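Local coordinates for restriction endonuclease r.bpuji (Bacillus pumilus, PDB 2VLA) that recognises a specific DNA sequence through its N-terminal recognition domain, the part present here, and as a whole enzyme is a restriction endonuclease that cuts DNA, at a contact of chain A with DNA. Numbering follows the deposited sequence.

Contact 1 and contact 2 lie side by side on the recognition domain, the centres of their C-alpha atoms about 14 Å apart, and Lys17 belongs to both. Helix 62-76 supplies most of contact 1 and reads consecutive base pairs on both strands, whereas contact 2 joins helix 203-219 to the loop 15-20 and follows chain B upstream, at DC3 and DA4. Lys17 bridges them: its backbone runs along DA4 in contact 2, while its side chain reaches DG6 in contact 1. Two separate helices, probably the recognition helices of helix-turn-helix units, thus address one continuous stretch of major groove, with Lys17 of the loop linking the two.

Contact 1: a contact of chain A with DNA. Residues 17, 61, 63-64, 67, 71. With nucleotides of chain C; nucleotides of chain B.
Helix 62-76, probably the recognition helix of a helix-turn-helix unit, presents Lys63, Asn67 and Glu71 to the major groove, and the base readout uses Hoogsteen edges. Lys63 leaves the helix with CG anti to the backbone N (chi1 179°) and bends at chi2 and chi4, which brings its ammonium NZ 2.7 Å from DG8 O6 of chain B. The same NZ lies 3.0 Å from DG7 N7, a second hydrogen bond, so one tip grips two successive guanines; water 3 links it further to DA4 N6 of chain C. Asn67 spans both strands. Its OD1 accepts from DC5 N4 of chain C at 2.9 Å, the donor standing 33° out of the carbonyl plane, while ND2 gives to DG7 O6 of chain B at 3.0 Å with the acceptor near the amide plane. These opposed polarities fix the amide's flip. Glu71 brings CD obliquely above the C5-C6 edge of DC5 of chain C, and OE2 receives the DC6 N4 amino group at 2.9 Å, from above the carboxylate plane. Lys17 NZ forms a salt bridge to that same OE2 (2.9 Å), which probably helps keep the acid ionised, and also hydrogen-bonds DG6 O6 of chain B at 3.1 Å.

Backbone contacts gather on one phosphate oxygen, DG6 OP2 of chain B. It accepts from Thr61 N, Thr61 OG1 and Thr64 OG1, the last at 2.8 Å. Thr61 holds OG1 between backbone N and carbonyl carbon (chi1 65°), where it also accepts from Thr64 N and thus caps the N-terminus of helix 62-76. Anchored there, the helix reads the guanine run and its cytosine partners, contributing to the sequence specificity of BpuJI.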
loop_
_atom_site.group_PDB
_atom_site.type_symbol
_atom_site.label_atom_id
_atom_site.label_comp_id
_atom_site.label_asym_id
_atom_site.label_seq_id
_atom_site.Cartn_x
_atom_site.Cartn_y
_atom_site.Cartn_z
ATOM N N LYS A 17 -2.546 8.188 8.522
ATOM C CA LYS A 17 -2.985 9.359 9.266
ATOM C C LYS A 17 -4.401 9.808 8.932
ATOM O O LYS A 17 -4.924 10.704 9.589
ATOM C CB LYS A 17 -2.041 10.544 9.041
ATOM C CG LYS A 17 -0.576 10.251 9.287
ATOM C CD LYS A 17 0.274 11.440 8.901
ATOM C CE LYS A 17 1.702 11.048 8.671
ATOM N NZ LYS A 17 2.439 10.712 9.936
ATOM N N THR A 61 0.953 20.449 15.462
ATOM C CA THR A 61 2.312 20.914 15.249
ATOM C C THR A 61 2.660 20.995 13.763
ATOM O O THR A 61 2.099 20.264 12.928
ATOM C CB THR A 61 3.356 20.003 15.941
ATOM O OG1 THR A 61 3.338 18.696 15.340
ATOM C CG2 THR A 61 3.100 19.921 17.475
ATOM N N LYS A 63 5.297 19.770 12.538
ATOM C CA LYS A 63 5.833 18.453 12.199
ATOM C C LYS A 63 4.718 17.533 11.670
ATOM O O LYS A 63 4.884 16.826 10.674
ATOM C CB LYS A 63 6.518 17.819 13.419
ATOM C CG LYS A 63 7.105 16.400 13.161
ATOM C CD LYS A 63 8.119 16.389 11.993
ATOM C CE LYS A 63 8.927 15.099 11.939
ATOM N NZ LYS A 63 9.902 14.978 13.016
ATOM N N THR A 64 3.590 17.550 12.343
ATOM C CA THR A 64 2.449 16.746 11.939
ATOM C C THR A 64 1.909 17.184 10.604
ATOM O O THR A 64 1.623 16.351 9.741
ATOM C CB THR A 64 1.363 16.820 13.021
ATOM O OG1 THR A 64 1.879 16.193 14.180
ATOM C CG2 THR A 64 0.066 16.155 12.596
ATOM N N ASN A 67 4.301 16.021 7.992
ATOM C CA ASN A 67 4.218 14.584 7.799
ATOM C C ASN A 67 2.961 14.197 6.995
ATOM O O ASN A 67 3.025 13.320 6.110
ATOM C CB ASN A 67 4.236 13.834 9.143
ATOM C CG ASN A 67 5.612 13.804 9.807
ATOM O OD1 ASN A 67 6.648 14.072 9.185
ATOM N ND2 ASN A 67 5.631 13.371 11.049
ATOM N N GLU A 71 4.117 12.293 3.767
ATOM C CA GLU A 71 3.887 10.859 3.903
ATOM C C GLU A 71 2.607 10.403 3.265
ATOM O O GLU A 71 2.557 9.294 2.686
ATOM C CB GLU A 71 3.865 10.429 5.360
ATOM C CG GLU A 71 5.140 10.681 6.152
ATOM C CD GLU A 71 5.109 9.951 7.495
ATOM O OE1 GLU A 71 5.134 8.703 7.485
ATOM O OE2 GLU A 71 5.006 10.632 8.573
ATOM P P DA C 4 11.165 17.262 2.801
ATOM O OP1 DA C 4 11.248 17.213 1.333
ATOM O OP2 DA C 4 10.138 18.060 3.450
ATOM O "O5'" DA C 4 11.061 15.786 3.391
ATOM C "C5'" DA C 4 11.970 14.803 2.968
ATOM C "C4'" DA C 4 11.661 13.512 3.704
ATOM O "O4'" DA C 4 12.126 13.601 5.069
ATOM C "C3'" DA C 4 10.172 13.176 3.786
ATOM O "O3'" DA C 4 9.969 11.788 3.546
ATOM C "C2'" DA C 4 9.822 13.580 5.213
ATOM C "C1'" DA C 4 11.091 13.179 5.920
ATOM N N9 DA C 4 11.328 13.806 7.205
ATOM C C8 DA C 4 10.883 15.010 7.680
ATOM N N7 DA C 4 11.330 15.292 8.875
ATOM C C5 DA C 4 12.102 14.202 9.218
ATOM C C6 DA C 4 12.878 13.889 10.350
ATOM N N6 DA C 4 12.986 14.687 11.411
ATOM N N1 DA C 4 13.558 12.731 10.334
ATOM C C2 DA C 4 13.468 11.933 9.266
ATOM N N3 DA C 4 12.786 12.125 8.142
ATOM C C4 DA C 4 12.139 13.298 8.178
ATOM P P DC C 5 8.619 11.312 2.806
ATOM O OP1 DC C 5 8.554 12.013 1.508
ATOM O OP2 DC C 5 7.503 11.453 3.751
ATOM O "O5'" DC C 5 8.969 9.779 2.498
ATOM C "C5'" DC C 5 8.376 8.727 3.216
ATOM C "C4'" DC C 5 9.404 7.938 3.972
ATOM O "O4'" DC C 5 10.064 8.803 4.943
ATOM C "C3'" DC C 5 8.858 6.776 4.770
ATOM O "O3'" DC C 5 9.870 5.780 4.921
ATOM C "C2'" DC C 5 8.496 7.494 6.076
ATOM C "C1'" DC C 5 9.749 8.346 6.248
ATOM N N1 DC C 5 9.577 9.476 7.166
ATOM C C2 DC C 5 10.332 9.557 8.343
ATOM O O2 DC C 5 11.197 8.687 8.572
ATOM N N3 DC C 5 10.117 10.609 9.191
ATOM C C4 DC C 5 9.195 11.515 8.910
ATOM N N4 DC C 5 9.021 12.532 9.774
ATOM C C5 DC C 5 8.398 11.452 7.749
ATOM C C6 DC C 5 8.628 10.427 6.901
ATOM P P DC C 6 9.590 4.379 5.651
ATOM O OP1 DC C 6 10.533 3.410 5.025
ATOM O OP2 DC C 6 8.125 4.138 5.682
ATOM O "O5'" DC C 6 9.947 4.688 7.201
ATOM C "C5'" DC C 6 11.312 4.677 7.640
ATOM C "C4'" DC C 6 11.362 4.476 9.136
ATOM O "O4'" DC C 6 10.900 5.659 9.800
ATOM C "C3'" DC C 6 10.515 3.329 9.674
ATOM O "O3'" DC C 6 11.296 2.620 10.621
ATOM C "C2'" DC C 6 9.286 4.013 10.287
ATOM C "C1'" DC C 6 9.869 5.322 10.747
ATOM N N1 DC C 6 8.990 6.477 10.769
ATOM C C2 DC C 6 8.916 7.294 11.918
ATOM O O2 DC C 6 9.458 6.930 12.967
ATOM N N3 DC C 6 8.213 8.440 11.850
ATOM C C4 DC C 6 7.576 8.788 10.739
ATOM N N4 DC C 6 6.879 9.939 10.733
ATOM C C5 DC C 6 7.639 7.966 9.576
ATOM C C6 DC C 6 8.368 6.860 9.640
ATOM P P DC B 5 -1.943 12.830 13.116
ATOM O OP1 DC B 5 -2.985 13.624 12.473
ATOM O OP2 DC B 5 -0.794 12.449 12.265
ATOM O "O5'" DC B 5 -1.380 13.557 14.435
ATOM C "C5'" DC B 5 -2.152 13.656 15.656
ATOM C "C4'" DC B 5 -1.157 13.701 16.776
ATOM O "O4'" DC B 5 -0.541 12.374 16.929
ATOM C "C3'" DC B 5 -0.005 14.671 16.520
ATOM O "O3'" DC B 5 0.214 15.415 17.736
ATOM C "C2'" DC B 5 1.196 13.812 16.209
ATOM C "C1'" DC B 5 0.875 12.485 16.853
ATOM N N1 DC B 5 1.301 11.263 16.076
ATOM C C2 DC B 5 1.872 10.208 16.768
ATOM O O2 DC B 5 2.139 10.325 17.981
ATOM N N3 DC B 5 2.197 9.057 16.101
ATOM C C4 DC B 5 1.873 8.959 14.824
ATOM N N4 DC B 5 2.172 7.804 14.197
ATOM C C5 DC B 5 1.294 10.010 14.106
ATOM C C6 DC B 5 0.981 11.131 14.754
ATOM P P DG B 6 1.064 16.778 17.757
ATOM O OP1 DG B 6 0.688 17.478 19.043
ATOM O OP2 DG B 6 0.932 17.493 16.478
ATOM O "O5'" DG B 6 2.578 16.247 17.829
ATOM C "C5'" DG B 6 3.021 15.552 18.959
ATOM C "C4'" DG B 6 4.354 14.951 18.698
ATOM O "O4'" DG B 6 4.159 13.878 17.737
ATOM C "C3'" DG B 6 5.413 15.866 18.064
ATOM O "O3'" DG B 6 6.680 15.526 18.577
ATOM C "C2'" DG B 6 5.352 15.491 16.597
ATOM C "C1'" DG B 6 5.138 13.983 16.727
ATOM N N9 DG B 6 4.712 13.274 15.533
ATOM C C8 DG B 6 4.083 13.772 14.441
ATOM N N7 DG B 6 3.875 12.857 13.511
ATOM C C5 DG B 6 4.404 11.697 14.048
ATOM C C6 DG B 6 4.507 10.389 13.521
ATOM O O6 DG B 6 4.100 10.010 12.406
ATOM N N1 DG B 6 5.137 9.523 14.391
ATOM C C2 DG B 6 5.601 9.853 15.646
ATOM N N2 DG B 6 6.155 8.863 16.344
ATOM N N3 DG B 6 5.517 11.080 16.144
ATOM C C4 DG B 6 4.929 11.943 15.295
ATOM P P DG B 7 7.678 16.643 19.121
ATOM O OP1 DG B 7 7.041 17.398 20.207
ATOM O OP2 DG B 7 8.253 17.316 17.913
ATOM O "O5'" DG B 7 8.829 15.705 19.721
ATOM C "C5'" DG B 7 8.541 14.787 20.744
ATOM C "C4'" DG B 7 9.227 13.455 20.523
ATOM O "O4'" DG B 7 8.687 12.831 19.330
ATOM C "C3'" DG B 7 10.741 13.487 20.290
ATOM O "O3'" DG B 7 11.299 12.310 20.835
ATOM C "C2'" DG B 7 10.853 13.530 18.773
ATOM C "C1'" DG B 7 9.732 12.595 18.380
ATOM N N9 DG B 7 9.188 12.793 17.057
ATOM C C8 DG B 7 8.728 13.928 16.484
ATOM N N7 DG B 7 8.271 13.762 15.269
ATOM C C5 DG B 7 8.441 12.398 15.032
ATOM C C6 DG B 7 8.138 11.587 13.896
ATOM O O6 DG B 7 7.588 11.924 12.828
ATOM N N1 DG B 7 8.510 10.269 14.107
ATOM C C2 DG B 7 9.081 9.782 15.255
ATOM N N2 DG B 7 9.378 8.456 15.253
ATOM N N3 DG B 7 9.334 10.521 16.338
ATOM C C4 DG B 7 8.995 11.800 16.152
ATOM P P DG B 8 12.809 11.851 20.579
ATOM O OP1 DG B 8 13.240 11.141 21.801
ATOM O OP2 DG B 8 13.589 12.996 20.059
ATOM O "O5'" DG B 8 12.693 10.812 19.372
ATOM C "C5'" DG B 8 12.033 9.533 19.560
ATOM C "C4'" DG B 8 12.561 8.502 18.575
ATOM O "O4'" DG B 8 12.103 8.789 17.228
ATOM C "C3'" DG B 8 14.060 8.418 18.482
ATOM O "O3'" DG B 8 14.390 7.040 18.306
ATOM C "C2'" DG B 8 14.379 9.311 17.266
ATOM C "C1'" DG B 8 13.205 9.047 16.337
ATOM N N9 DG B 8 12.740 10.142 15.510
ATOM C C8 DG B 8 12.491 11.426 15.901
ATOM N N7 DG B 8 11.956 12.164 14.950
ATOM C C5 DG B 8 11.828 11.294 13.887
ATOM C C6 DG B 8 11.291 11.514 12.582
ATOM O O6 DG B 8 10.785 12.546 12.125
ATOM N N1 DG B 8 11.369 10.368 11.781
ATOM C C2 DG B 8 11.837 9.163 12.207
ATOM N N2 DG B 8 11.830 8.163 11.302
ATOM N N3 DG B 8 12.327 8.954 13.427
ATOM C C4 DG B 8 12.277 10.056 14.223
HETATM O O HOH W 1 1.826 12.904 11.563
HETATM O O HOH W 2 -5.298 12.871 11.191
HETATM O O HOH W 3 11.673 17.065 12.397
#

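Contact 2: a contact of chain A with DNA. Residues 15-20, 208, 211-212, 215. With nucleotides of chain B.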
loop_
_atom_site.group_PDB
_atom_site.type_symbol
_atom_site.label_atom_id
_atom_site.label_comp_id
_atom_site.label_asym_id
_atom_site.label_seq_id
_atom_site.Cartn_x
_atom_site.Cartn_y
_atom_site.Cartn_z
ATOM N N ARG A 15 2.761 4.476 7.632
ATOM C CA ARG A 15 1.747 4.422 8.680
ATOM C C ARG A 15 0.678 5.499 8.469
ATOM O O ARG A 15 0.989 6.631 8.165
ATOM C CB ARG A 15 2.431 4.566 10.034
ATOM C CG ARG A 15 1.493 4.336 11.232
ATOM C CD ARG A 15 2.257 4.132 12.545
ATOM N NE ARG A 15 2.936 2.844 12.548
ATOM C CZ ARG A 15 3.576 2.345 13.579
ATOM N NH1 ARG A 15 3.628 3.017 14.731
ATOM N NH2 ARG A 15 4.157 1.169 13.497
ATOM N N GLY A 16 -0.581 5.093 8.579
ATOM C CA GLY A 16 -1.692 5.969 8.212
ATOM C C GLY A 16 -1.922 7.178 9.104
ATOM O O GLY A 16 -1.490 7.195 10.277
ATOM N N LYS A 17 -2.546 8.188 8.522
ATOM C CA LYS A 17 -2.985 9.359 9.266
ATOM C C LYS A 17 -4.401 9.808 8.932
ATOM O O LYS A 17 -4.924 10.704 9.589
ATOM C CB LYS A 17 -2.041 10.544 9.041
ATOM C CG LYS A 17 -0.576 10.251 9.287
ATOM C CD LYS A 17 0.274 11.440 8.901
ATOM C CE LYS A 17 1.702 11.048 8.671
ATOM N NZ LYS A 17 2.439 10.712 9.936
ATOM N N ALA A 18 -5.031 9.208 7.927
ATOM C CA ALA A 18 -6.256 9.771 7.358
ATOM C C ALA A 18 -7.493 8.866 7.457
ATOM O O ALA A 18 -8.552 9.236 6.993
ATOM C CB ALA A 18 -6.024 10.172 5.893
ATOM N N LYS A 19 -7.359 7.703 8.063
ATOM C CA LYS A 19 -8.483 6.742 8.114
ATOM C C LYS A 19 -9.676 7.268 8.933
ATOM O O LYS A 19 -10.805 7.269 8.446
ATOM C CB LYS A 19 -8.016 5.393 8.677
ATOM C CG LYS A 19 -9.038 4.275 8.556
ATOM C CD LYS A 19 -9.164 3.850 7.095
ATOM C CE LYS A 19 -9.979 2.569 6.892
ATOM N NZ LYS A 19 -11.400 2.768 7.265
ATOM N N ASN A 20 -9.423 7.669 10.165
ATOM C CA ASN A 20 -10.509 8.107 11.067
ATOM C C ASN A 20 -11.342 9.236 10.482
ATOM O O ASN A 20 -12.553 9.305 10.718
ATOM C CB ASN A 20 -9.936 8.571 12.412
ATOM C CG ASN A 20 -9.541 7.424 13.314
ATOM O OD1 ASN A 20 -9.913 6.275 13.078
ATOM N ND2 ASN A 20 -8.810 7.748 14.422
ATOM N N GLN A 208 0.438 -3.210 12.178
ATOM C CA GLN A 208 -0.329 -2.058 11.758
ATOM C C GLN A 208 -0.271 -1.914 10.224
ATOM O O GLN A 208 -1.253 -1.594 9.591
ATOM C CB GLN A 208 0.123 -0.766 12.443
ATOM C CG GLN A 208 -0.738 0.420 12.016
ATOM C CD GLN A 208 -0.573 1.645 12.862
ATOM O OE1 GLN A 208 0.123 1.622 13.879
ATOM N NE2 GLN A 208 -1.221 2.728 12.452
ATOM N N ARG A 211 -2.613 -4.678 8.695
ATOM C CA ARG A 211 -3.988 -4.247 8.809
ATOM C C ARG A 211 -4.294 -3.118 7.821
ATOM O O ARG A 211 -5.333 -3.109 7.185
ATOM C CB ARG A 211 -4.281 -3.777 10.249
ATOM C CG ARG A 211 -5.614 -3.067 10.391
ATOM C CD ARG A 211 -6.776 -3.945 9.919
ATOM N NE ARG A 211 -8.054 -3.233 9.946
ATOM C CZ ARG A 211 -8.948 -3.334 10.922
ATOM N NH1 ARG A 211 -8.697 -4.101 11.968
ATOM N NH2 ARG A 211 -10.086 -2.660 10.854
ATOM N N GLU A 212 -3.407 -2.145 7.737
ATOM C CA GLU A 212 -3.681 -0.973 6.918
ATOM C C GLU A 212 -3.670 -1.249 5.404
ATOM O O GLU A 212 -4.461 -0.720 4.690
ATOM C CB GLU A 212 -2.785 0.182 7.294
ATOM C CG GLU A 212 -3.204 0.727 8.681
ATOM C CD GLU A 212 -2.452 1.938 9.173
ATOM O OE1 GLU A 212 -1.401 2.296 8.639
ATOM O OE2 GLU A 212 -2.943 2.546 10.171
ATOM N N ASN A 215 -7.020 -2.470 5.024
ATOM C CA ASN A 215 -7.925 -1.320 5.028
ATOM C C ASN A 215 -8.092 -0.683 3.657
ATOM O O ASN A 215 -9.173 -0.219 3.315
ATOM C CB ASN A 215 -7.420 -0.231 6.013
ATOM C CG ASN A 215 -7.682 -0.546 7.471
ATOM O OD1 ASN A 215 -8.407 -1.480 7.812
ATOM N ND2 ASN A 215 -7.072 0.254 8.334
ATOM P P DC B 3 -8.166 1.393 11.986
ATOM O OP1 DC B 3 -9.393 1.918 11.342
ATOM O OP2 DC B 3 -7.316 0.409 11.320
ATOM O "O5'" DC B 3 -7.212 2.620 12.357
ATOM C "C5'" DC B 3 -7.748 3.774 12.987
ATOM C "C4'" DC B 3 -6.643 4.670 13.479
ATOM O "O4'" DC B 3 -5.977 4.060 14.601
ATOM C "C3'" DC B 3 -5.540 4.902 12.452
ATOM O "O3'" DC B 3 -5.112 6.249 12.407
ATOM C "C2'" DC B 3 -4.405 4.015 12.959
ATOM C "C1'" DC B 3 -4.593 4.259 14.433
ATOM N N1 DC B 3 -3.865 3.378 15.315
ATOM C C2 DC B 3 -3.389 3.859 16.551
ATOM O O2 DC B 3 -3.659 5.035 16.927
ATOM N N3 DC B 3 -2.688 3.012 17.328
ATOM C C4 DC B 3 -2.441 1.768 16.931
ATOM N N4 DC B 3 -1.757 0.975 17.741
ATOM C C5 DC B 3 -2.896 1.291 15.678
ATOM C C6 DC B 3 -3.559 2.126 14.897
ATOM P P DA B 4 -5.647 7.321 11.346
ATOM O OP1 DA B 4 -7.036 7.512 11.569
ATOM O OP2 DA B 4 -5.119 6.899 10.024
ATOM O "O5'" DA B 4 -4.819 8.510 11.893
ATOM C "C5'" DA B 4 -5.327 9.222 13.052
ATOM C "C4'" DA B 4 -4.171 9.751 13.861
ATOM O "O4'" DA B 4 -3.498 8.683 14.569
ATOM C "C3'" DA B 4 -3.073 10.452 13.040
ATOM O "O3'" DA B 4 -2.587 11.547 13.796
ATOM C "C2'" DA B 4 -2.018 9.368 12.933
ATOM C "C1'" DA B 4 -2.096 8.742 14.310
ATOM N N9 DA B 4 -1.543 7.419 14.427
ATOM C C8 DA B 4 -1.531 6.419 13.473
ATOM N N7 DA B 4 -0.989 5.307 13.892
ATOM C C5 DA B 4 -0.611 5.559 15.203
ATOM C C6 DA B 4 0.018 4.793 16.175
ATOM N N6 DA B 4 0.403 3.525 16.054
ATOM N N1 DA B 4 0.217 5.385 17.394
ATOM C C2 DA B 4 -0.163 6.678 17.567
ATOM N N3 DA B 4 -0.772 7.486 16.740
ATOM C C4 DA B 4 -0.958 6.862 15.533
HETATM O O HOH W 4 -4.542 0.750 11.819
HETATM O O HOH W 5 -11.081 4.308 11.481
HETATM O O HOH W 6 -11.181 1.182 9.529
#
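Base readout rests on Gln208 of helix 203-219, probably the recognition helix of a second helix-turn-helix unit, whose carboxamide meets the Hoogsteen edge of DA4 of chain B in the major groove with a matched pair of bonds. OE1 accepts from the adenine amino group N6 at 2.9 Å, in the carbonyl plane and on a lone pair. NE2 gives to N7 of DA4 at 3.0 Å, nearly straight at 176° and 2° out of the amide plane. This donor-acceptor pattern suits adenine, and the chain reaches it extended, with CG anti to the backbone N (chi1 -178°). A second shell sets the amide's orientation: NE2 also donates to Glu212 OE2 at 2.9 Å, approaching from above the carboxylate plane, which identifies NE2 as the nitrogen end. Glu212 OE1 in turn accepts from Gly16 N, tying the loop to the helix. The Arg15 guanidinium presents a face to Gln208 OE1, which lies 3.3 Å above its plane toward the rim.

Backbone contacts hold the phosphates of DA4 and DC3. Main-chain amides of the loop clasp DA4, Lys19 N donating to OP2 at 3.1 Å and Asn20 N to OP1 at 2.8 Å. Waters 5 and 6 connect Asn20 OD1 and Lys19 NZ to DC3 OP1, and water 4 joins Glu212 OE2 to DC3 OP2. On the helix side, Asn215 directs ND2 to that OP2, which lies in its amide plane, while Arg211 adds a longer-range salt bridge over one guanidinium face. The amide of Asn215 is held at its other end as well, Arg211 NE donating to its OD1 at 2.8 Å from within the guanidinium plane.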